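Local structure of phosphoribulokinase 1 (1A7J) at residues A[23-28]-A[127-132]; A[57-60]-A[66-69]; A[245-248]-A[252-255]. The protein catalyses the ATP-dependent phosphorylation of D-ribulose 5-phosphate to D-ribulose 1,5-bisphosphate, a step of the Calvin cycle. All coordinates share one frame; numbering follows the deposited sequence.

Contact 1. Residues A[23-28]-A[127-132]; sequences HTFDQI and LLFYEG
The rings of F25 and F129 carry this contact alone, one from helix 23-28 and the other from strand 127-132. F129 presents its CE1-CZ side to the F25 ring: CE1 stands 3.4 Å above one face of F25, offset toward the rim, and CZ comes within 3.4 Å of F25 CD2. The planes are inclined at 46°, with centroids 4.7 Å apart, so the pair is oblique, neither a parallel stack nor a T. F129 CG is anti to the backbone N (chi1 179°), which carries the ring toward the helix, where the two side chains cross at about a right angle; the CA atoms of F25 and F129 are 8.9 Å apart. Both residues are buried, and the attraction is purely apolar. V10 of strand 7-11 touches both rings, while M272 and I280 of helix 268-284 pack against F25 from the helix layer. Backbone hydrogen bonds to V37 and I39 tie F129 to strand 36-40. Farther along the same strand as F129, E131 OE2 makes a weak hydrogen bond to S19 OG of the predicted ATP-binding loop. This is helix-on-sheet core packing of the P-loop NTPase fold, in which the helix following the phosphate-binding loop packs on one face of the parallel strands.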
loop_
_atom_site.group_PDB
_atom_site.type_symbol
_atom_site.label_atom_id
_atom_site.label_comp_id
_atom_site.label_asym_id
_atom_site.label_seq_id
_atom_site.Cartn_x
_atom_site.Cartn_y
_atom_site.Cartn_z
ATOM N N HIS A 23 -1.137 9.444 -7.663
ATOM C CA HIS A 23 -1.116 10.358 -8.817
ATOM C C HIS A 23 -1.175 9.570 -10.119
ATOM O O HIS A 23 -1.922 9.918 -11.021
ATOM C CB HIS A 23 0.154 11.242 -8.771
ATOM C CG HIS A 23 -0.037 12.641 -9.300
ATOM N ND1 HIS A 23 0.859 13.235 -10.169
ATOM C CD2 HIS A 23 -0.990 13.573 -9.055
ATOM C CE1 HIS A 23 0.462 14.466 -10.440
ATOM N NE2 HIS A 23 -0.655 14.698 -9.777
ATOM N N THR A 24 -0.510 8.426 -10.129
ATOM C CA THR A 24 -0.488 7.542 -11.279
ATOM C C THR A 24 -1.862 6.953 -11.589
ATOM O O THR A 24 -2.333 7.019 -12.729
ATOM C CB THR A 24 0.495 6.399 -11.060
ATOM O OG1 THR A 24 1.762 6.925 -10.644
ATOM C CG2 THR A 24 0.678 5.639 -12.341
ATOM N N PHE A 25 -2.531 6.394 -10.589
ATOM C CA PHE A 25 -3.872 5.874 -10.830
ATOM C C PHE A 25 -4.844 6.987 -11.217
ATOM O O PHE A 25 -5.530 6.892 -12.229
ATOM C CB PHE A 25 -4.352 5.101 -9.614
ATOM C CG PHE A 25 -3.825 3.701 -9.555
ATOM C CD1 PHE A 25 -4.401 2.703 -10.315
ATOM C CD2 PHE A 25 -2.737 3.379 -8.743
ATOM C CE1 PHE A 25 -3.909 1.404 -10.260
ATOM C CE2 PHE A 25 -2.240 2.080 -8.685
ATOM C CZ PHE A 25 -2.828 1.095 -9.442
ATOM N N ASP A 26 -4.747 8.112 -10.520
ATOM C CA ASP A 26 -5.523 9.298 -10.871
ATOM C C ASP A 26 -5.368 9.584 -12.364
ATOM O O ASP A 26 -6.343 9.540 -13.105
ATOM C CB ASP A 26 -5.050 10.518 -10.057
ATOM C CG ASP A 26 -5.517 10.486 -8.597
ATOM O OD1 ASP A 26 -6.473 9.739 -8.294
ATOM O OD2 ASP A 26 -4.956 11.236 -7.758
ATOM N N GLN A 27 -4.111 9.675 -12.807
ATOM C CA GLN A 27 -3.738 9.907 -14.211
ATOM C C GLN A 27 -4.415 8.921 -15.163
ATOM O O GLN A 27 -4.660 9.235 -16.322
ATOM C CB GLN A 27 -2.213 9.797 -14.386
ATOM C CG GLN A 27 -1.430 11.092 -14.172
ATOM C CD GLN A 27 0.092 10.880 -14.137
ATOM O OE1 GLN A 27 0.765 10.895 -15.169
ATOM N NE2 GLN A 27 0.636 10.742 -12.938
ATOM N N ILE A 28 -4.682 7.714 -14.685
ATOM C CA ILE A 28 -5.275 6.695 -15.527
ATOM C C ILE A 28 -6.803 6.741 -15.484
ATOM O O ILE A 28 -7.447 6.680 -16.525
ATOM C CB ILE A 28 -4.756 5.299 -15.129
ATOM C CG1 ILE A 28 -3.254 5.229 -15.345
ATOM C CG2 ILE A 28 -5.385 4.228 -15.973
ATOM C CD1 ILE A 28 -2.633 4.239 -14.443
ATOM N N LEU A 127 -15.173 1.963 -9.931
ATOM C CA LEU A 127 -14.388 1.104 -9.052
ATOM C C LEU A 127 -14.036 1.787 -7.751
ATOM O O LEU A 127 -14.159 3.007 -7.622
ATOM C CB LEU A 127 -13.108 0.656 -9.734
ATOM C CG LEU A 127 -12.258 1.754 -10.351
ATOM C CD1 LEU A 127 -11.163 2.197 -9.399
ATOM C CD2 LEU A 127 -11.663 1.215 -11.633
ATOM N N LEU A 128 -13.718 0.979 -6.747
ATOM C CA LEU A 128 -13.127 1.490 -5.517
ATOM C C LEU A 128 -11.623 1.311 -5.640
ATOM O O LEU A 128 -11.164 0.461 -6.393
ATOM C CB LEU A 128 -13.668 0.718 -4.292
ATOM C CG LEU A 128 -12.971 0.686 -2.916
ATOM C CD1 LEU A 128 -12.861 2.075 -2.301
ATOM C CD2 LEU A 128 -13.749 -0.215 -1.988
ATOM N N PHE A 129 -10.879 2.208 -5.002
ATOM C CA PHE A 129 -9.428 2.150 -4.977
ATOM C C PHE A 129 -8.960 2.219 -3.541
ATOM O O PHE A 129 -9.308 3.144 -2.827
ATOM C CB PHE A 129 -8.847 3.333 -5.731
ATOM C CG PHE A 129 -7.347 3.375 -5.735
ATOM C CD1 PHE A 129 -6.621 2.406 -6.425
ATOM C CD2 PHE A 129 -6.665 4.415 -5.109
ATOM C CE1 PHE A 129 -5.233 2.469 -6.501
ATOM C CE2 PHE A 129 -5.283 4.491 -5.176
ATOM C CZ PHE A 129 -4.561 3.516 -5.873
ATOM N N TYR A 130 -8.103 1.288 -3.146
ATOM C CA TYR A 130 -7.533 1.289 -1.804
ATOM C C TYR A 130 -6.001 1.407 -1.903
ATOM O O TYR A 130 -5.387 0.780 -2.765
ATOM C CB TYR A 130 -7.917 -0.015 -1.102
ATOM C CG TYR A 130 -7.236 -0.233 0.216
ATOM C CD1 TYR A 130 -5.978 -0.822 0.282
ATOM C CD2 TYR A 130 -7.832 0.178 1.402
ATOM C CE1 TYR A 130 -5.324 -0.987 1.487
ATOM C CE2 TYR A 130 -7.184 0.018 2.633
ATOM C CZ TYR A 130 -5.934 -0.567 2.657
ATOM O OH TYR A 130 -5.295 -0.771 3.860
ATOM N N GLU A 131 -5.396 2.254 -1.068
ATOM C CA GLU A 131 -3.938 2.266 -0.875
ATOM C C GLU A 131 -3.572 2.144 0.623
ATOM O O GLU A 131 -3.968 2.996 1.439
ATOM C CB GLU A 131 -3.335 3.556 -1.468
ATOM C CG GLU A 131 -1.789 3.682 -1.352
ATOM C CD GLU A 131 -1.201 4.910 -2.064
ATOM O OE1 GLU A 131 -1.902 5.946 -2.154
ATOM O OE2 GLU A 131 -0.033 4.838 -2.524
ATOM N N GLY A 132 -2.846 1.083 0.993
ATOM C CA GLY A 132 -2.269 1.025 2.329
ATOM C C GLY A 132 -1.471 -0.219 2.596
ATOM O O GLY A 132 -1.083 -0.890 1.662
#

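Contact 2. Residues A[57-60]-A[66-69]; sequences DRRY and TFSH. With SO4 (sulfate ion), chain B.
The guanidinium of R59 lies flat over one face of the F67 ring, the two planes only 17° apart and their centres separated by 4.0 Å. NH2 is the atom nearest the ring, 3.7 Å from F67 CE1, and CZ sits 23° off the ring normal, a cation-pi arrangement as well as a stack. The bend of R59 at chi2 (-64°) helps bring the guanidinium over the ring. At the edge of another ring, H69 ND1 donates to sulfate O3 at 3.1 Å, and the backbone N of H69 adds a weak bond to O1; the ion probably comes from the crystallisation liquor. The ring of H45 stacks with that of H69. R59 NH2 also forms a salt bridge with E55, one turn earlier on the helix, and this probably helps fix the rotation of the guanidinium. Replacing R59 by alanine takes away the guanidinium, which is likely to uncover one face of F67 and cost E55 one of its two arginine partners, R58 remaining. M52, E55 and L56 of helix 49-62 touch F67 too, while F67 O accepts a hydrogen bond from R186. The contact thus folds the loop after helix 49-62 back onto that helix, with helix 180-195 alongside, bearing the catalytic-site residue R187.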
loop_
_atom_site.group_PDB
_atom_site.type_symbol
_atom_site.label_atom_id
_atom_site.label_comp_id
_atom_site.label_asym_id
_atom_site.label_seq_id
_atom_site.Cartn_x
_atom_site.Cartn_y
_atom_site.Cartn_z
ATOM N N ASP A 57 2.144 1.670 25.786
ATOM C CA ASP A 57 2.765 1.699 27.109
ATOM C C ASP A 57 2.171 0.665 28.063
ATOM O O ASP A 57 2.863 0.230 28.984
ATOM C CB ASP A 57 2.672 3.088 27.721
ATOM C CG ASP A 57 3.707 4.039 27.158
ATOM O OD1 ASP A 57 4.891 3.956 27.612
ATOM O OD2 ASP A 57 3.342 4.829 26.238
ATOM N N ARG A 58 0.915 0.261 27.814
ATOM C CA ARG A 58 0.268 -0.868 28.515
ATOM C C ARG A 58 0.983 -2.144 28.137
ATOM O O ARG A 58 1.204 -3.017 28.975
ATOM C CB ARG A 58 -1.193 -1.061 28.085
ATOM C CG ARG A 58 -2.100 0.142 28.184
ATOM C CD ARG A 58 -3.365 -0.069 27.350
ATOM N NE ARG A 58 -4.228 -1.123 27.888
ATOM C CZ ARG A 58 -4.407 -2.318 27.326
ATOM N NH1 ARG A 58 -3.747 -2.639 26.222
ATOM N NH2 ARG A 58 -5.240 -3.197 27.875
ATOM N N ARG A 59 1.134 -2.317 26.824
ATOM C CA ARG A 59 1.863 -3.447 26.270
ATOM C C ARG A 59 3.266 -3.505 26.859
ATOM O O ARG A 59 3.623 -4.486 27.501
ATOM C CB ARG A 59 1.969 -3.346 24.741
ATOM C CG ARG A 59 0.689 -2.977 23.996
ATOM C CD ARG A 59 -0.383 -4.017 24.139
ATOM N NE ARG A 59 -1.468 -3.845 23.178
ATOM C CZ ARG A 59 -1.893 -4.807 22.360
ATOM N NH1 ARG A 59 -1.126 -5.869 22.118
ATOM N NH2 ARG A 59 -3.043 -4.667 21.713
ATOM N N TYR A 60 4.041 -2.437 26.695
ATOM C CA TYR A 60 5.426 -2.450 27.157
ATOM C C TYR A 60 5.560 -2.568 28.673
ATOM O O TYR A 60 6.667 -2.761 29.168
ATOM C CB TYR A 60 6.172 -1.214 26.665
ATOM N N THR A 66 5.882 -6.062 20.721
ATOM C CA THR A 66 5.446 -6.583 19.427
ATOM C C THR A 66 4.247 -5.871 18.810
ATOM O O THR A 66 3.782 -6.262 17.741
ATOM C CB THR A 66 5.091 -8.077 19.491
ATOM O OG1 THR A 66 3.804 -8.240 20.102
ATOM C CG2 THR A 66 6.157 -8.856 20.269
ATOM N N PHE A 67 3.676 -4.908 19.522
ATOM C CA PHE A 67 2.557 -4.158 18.966
ATOM C C PHE A 67 3.021 -2.967 18.105
ATOM O O PHE A 67 3.925 -2.211 18.502
ATOM C CB PHE A 67 1.651 -3.667 20.085
ATOM C CG PHE A 67 0.342 -3.136 19.601
ATOM C CD1 PHE A 67 -0.547 -3.970 18.934
ATOM C CD2 PHE A 67 0.028 -1.794 19.757
ATOM C CE1 PHE A 67 -1.712 -3.480 18.425
ATOM C CE2 PHE A 67 -1.137 -1.286 19.251
ATOM C CZ PHE A 67 -2.008 -2.123 18.581
ATOM N N SER A 68 2.422 -2.825 16.919
ATOM C CA SER A 68 2.676 -1.680 16.046
ATOM C C SER A 68 1.561 -1.534 15.047
ATOM O O SER A 68 0.731 -2.431 14.919
ATOM C CB SER A 68 3.986 -1.855 15.285
ATOM O OG SER A 68 3.952 -3.007 14.457
ATOM N N HIS A 69 1.673 -0.496 14.224
ATOM C CA HIS A 69 0.713 -0.190 13.157
ATOM C C HIS A 69 0.578 -1.256 12.079
ATOM O O HIS A 69 -0.228 -1.116 11.173
ATOM C CB HIS A 69 1.101 1.121 12.482
ATOM C CG HIS A 69 0.445 2.319 13.086
ATOM N ND1 HIS A 69 1.146 3.443 13.463
ATOM C CD2 HIS A 69 -0.848 2.549 13.421
ATOM C CE1 HIS A 69 0.316 4.312 14.013
ATOM N NE2 HIS A 69 -0.901 3.794 13.999
HETATM S S SO4 B . 4.655 2.706 14.199
HETATM O O1 SO4 B . 3.957 1.860 15.126
HETATM O O2 SO4 B . 4.552 2.163 12.871
HETATM O O3 SO4 B . 4.070 4.011 14.232
HETATM O O4 SO4 B . 6.020 2.793 14.575
#

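Contact 3. Residues A[245-248]-A[252-255]; sequences YLTS and GSWM
T247 and S253 meet through van der Waals contact, the hydroxyl of the serine lying against the backbone and CB of the threonine. S253 OG is 3.2 Å from T247 CA and 3.6 Å from T247 CB, so it rests on the carbon side of T247 and not against its hydroxyl. With chi1 at 59°, OG stands between the backbone N and the carbonyl carbon of S253, a setting that turns it toward the helix. The CA atoms of the two residues are 5.4 Å apart, which brings the chain leaving the turn close beside the helix.

The apolar part is smaller. T247 CG2, set anti to the carbonyl carbon, faces the sulfur of M255, with CG2 and SD 4.2 Å apart. The methionine chain is bent at both chi2 (-75°) and chi3, and the two side chains cross at about a right angle.

Polar groups on both sides are satisfied locally. T247 OG1 bonds to the carbonyl of F243, one turn back along its own helix. S253 OG hydrogen-bonds to the carbonyl of I250, and so ties its segment to the residue just past the end of the helix, while the contact between the segments themselves rests on shape.

Helix 243-249 runs by this short turn into strand 254-257, an outermost strand of the large mixed sheet within the chain. W254 pairs through its backbone with V262 of the adjoining strand 260-264, whose I261 touches both L246 and T247. L274 of helix 268-284 also packs against Y245 and L246.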
loop_
_atom_site.group_PDB
_atom_site.type_symbol
_atom_site.label_atom_id
_atom_site.label_comp_id
_atom_site.label_asym_id
_atom_site.label_seq_id
_atom_site.Cartn_x
_atom_site.Cartn_y
_atom_site.Cartn_z
ATOM N N TYR A 245 7.298 -5.483 -25.698
ATOM C CA TYR A 245 6.580 -4.245 -25.879
ATOM C C TYR A 245 7.138 -3.386 -24.804
ATOM O O TYR A 245 7.820 -2.416 -25.066
ATOM C CB TYR A 245 5.099 -4.451 -25.608
ATOM C CG TYR A 245 4.290 -3.178 -25.511
ATOM C CD1 TYR A 245 4.133 -2.358 -26.610
ATOM C CD2 TYR A 245 3.741 -2.762 -24.304
ATOM C CE1 TYR A 245 3.459 -1.152 -26.503
ATOM C CE2 TYR A 245 3.065 -1.562 -24.201
ATOM C CZ TYR A 245 2.935 -0.766 -25.294
ATOM O OH TYR A 245 2.273 0.430 -25.211
ATOM N N LEU A 246 7.033 -3.903 -23.596
ATOM C CA LEU A 246 7.416 -3.193 -22.406
ATOM C C LEU A 246 8.872 -2.765 -22.361
ATOM O O LEU A 246 9.148 -1.591 -22.167
ATOM C CB LEU A 246 7.076 -4.053 -21.210
ATOM C CG LEU A 246 5.574 -4.105 -20.985
ATOM C CD1 LEU A 246 5.230 -5.184 -20.033
ATOM C CD2 LEU A 246 5.134 -2.796 -20.439
ATOM N N THR A 247 9.800 -3.682 -22.597
ATOM C CA THR A 247 11.210 -3.316 -22.659
ATOM C C THR A 247 11.562 -2.338 -23.823
ATOM O O THR A 247 12.529 -1.569 -23.746
ATOM C CB THR A 247 12.087 -4.554 -22.773
ATOM O OG1 THR A 247 11.853 -5.186 -24.033
ATOM C CG2 THR A 247 11.784 -5.529 -21.678
ATOM N N SER A 248 10.774 -2.342 -24.892
ATOM C CA SER A 248 10.952 -1.369 -25.963
ATOM C C SER A 248 10.520 -0.015 -25.470
ATOM O O SER A 248 11.136 0.996 -25.785
ATOM C CB SER A 248 10.101 -1.727 -27.171
ATOM O OG SER A 248 10.897 -2.168 -28.249
ATOM N N GLY A 252 15.695 1.340 -20.808
ATOM C CA GLY A 252 16.651 1.003 -19.779
ATOM C C GLY A 252 16.343 -0.319 -19.090
ATOM O O GLY A 252 17.111 -0.773 -18.230
ATOM N N SER A 253 15.230 -0.941 -19.468
ATOM C CA SER A 253 14.747 -2.117 -18.788
ATOM C C SER A 253 15.281 -3.387 -19.416
ATOM O O SER A 253 15.707 -3.395 -20.564
ATOM C CB SER A 253 13.239 -2.124 -18.838
ATOM O OG SER A 253 12.824 -2.123 -20.180
ATOM N N TRP A 254 15.336 -4.435 -18.608
ATOM C CA TRP A 254 15.729 -5.767 -19.040
ATOM C C TRP A 254 14.968 -6.779 -18.211
ATOM O O TRP A 254 14.290 -6.410 -17.247
ATOM C CB TRP A 254 17.219 -5.963 -18.826
ATOM C CG TRP A 254 17.590 -6.190 -17.406
ATOM C CD1 TRP A 254 17.892 -7.386 -16.824
ATOM C CD2 TRP A 254 17.935 -5.181 -16.450
ATOM N NE1 TRP A 254 18.448 -7.190 -15.589
ATOM C CE2 TRP A 254 18.475 -5.841 -15.330
ATOM C CE3 TRP A 254 17.870 -3.794 -16.449
ATOM C CZ2 TRP A 254 18.949 -5.150 -14.221
ATOM C CZ3 TRP A 254 18.342 -3.110 -15.353
ATOM C CH2 TRP A 254 18.880 -3.790 -14.251
ATOM N N MET A 255 15.094 -8.055 -18.563
ATOM C CA MET A 255 14.341 -9.100 -17.892
ATOM C C MET A 255 15.288 -9.838 -16.987
ATOM O O MET A 255 16.424 -10.100 -17.373
ATOM C CB MET A 255 13.741 -10.082 -18.903
ATOM C CG MET A 255 12.821 -9.470 -19.962
ATOM S SD MET A 255 11.157 -8.974 -19.417
ATOM C CE MET A 255 10.758 -10.317 -18.371
#

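Contact 1 belongs to the buried core, whereas contacts 2 and 3 are partly buried and lie farther from the centre of the chain, 45 Å from each other between their centres. Contacts 1 and 3 both reach the large mixed sheet, contact 1 on a parallel strand among the inner ones and contact 3 at the outermost strand 254-257; helix 268-284 packs near both. Contact 2 sits on the opposite side of the chain's centre from each of them and joins a helix to a loop. Chemistry follows place: two hydrocarbon rings in the core, a charged group laid on a ring where solvent is nearer, and a hydroxyl, a methyl and a thioether at a short turn.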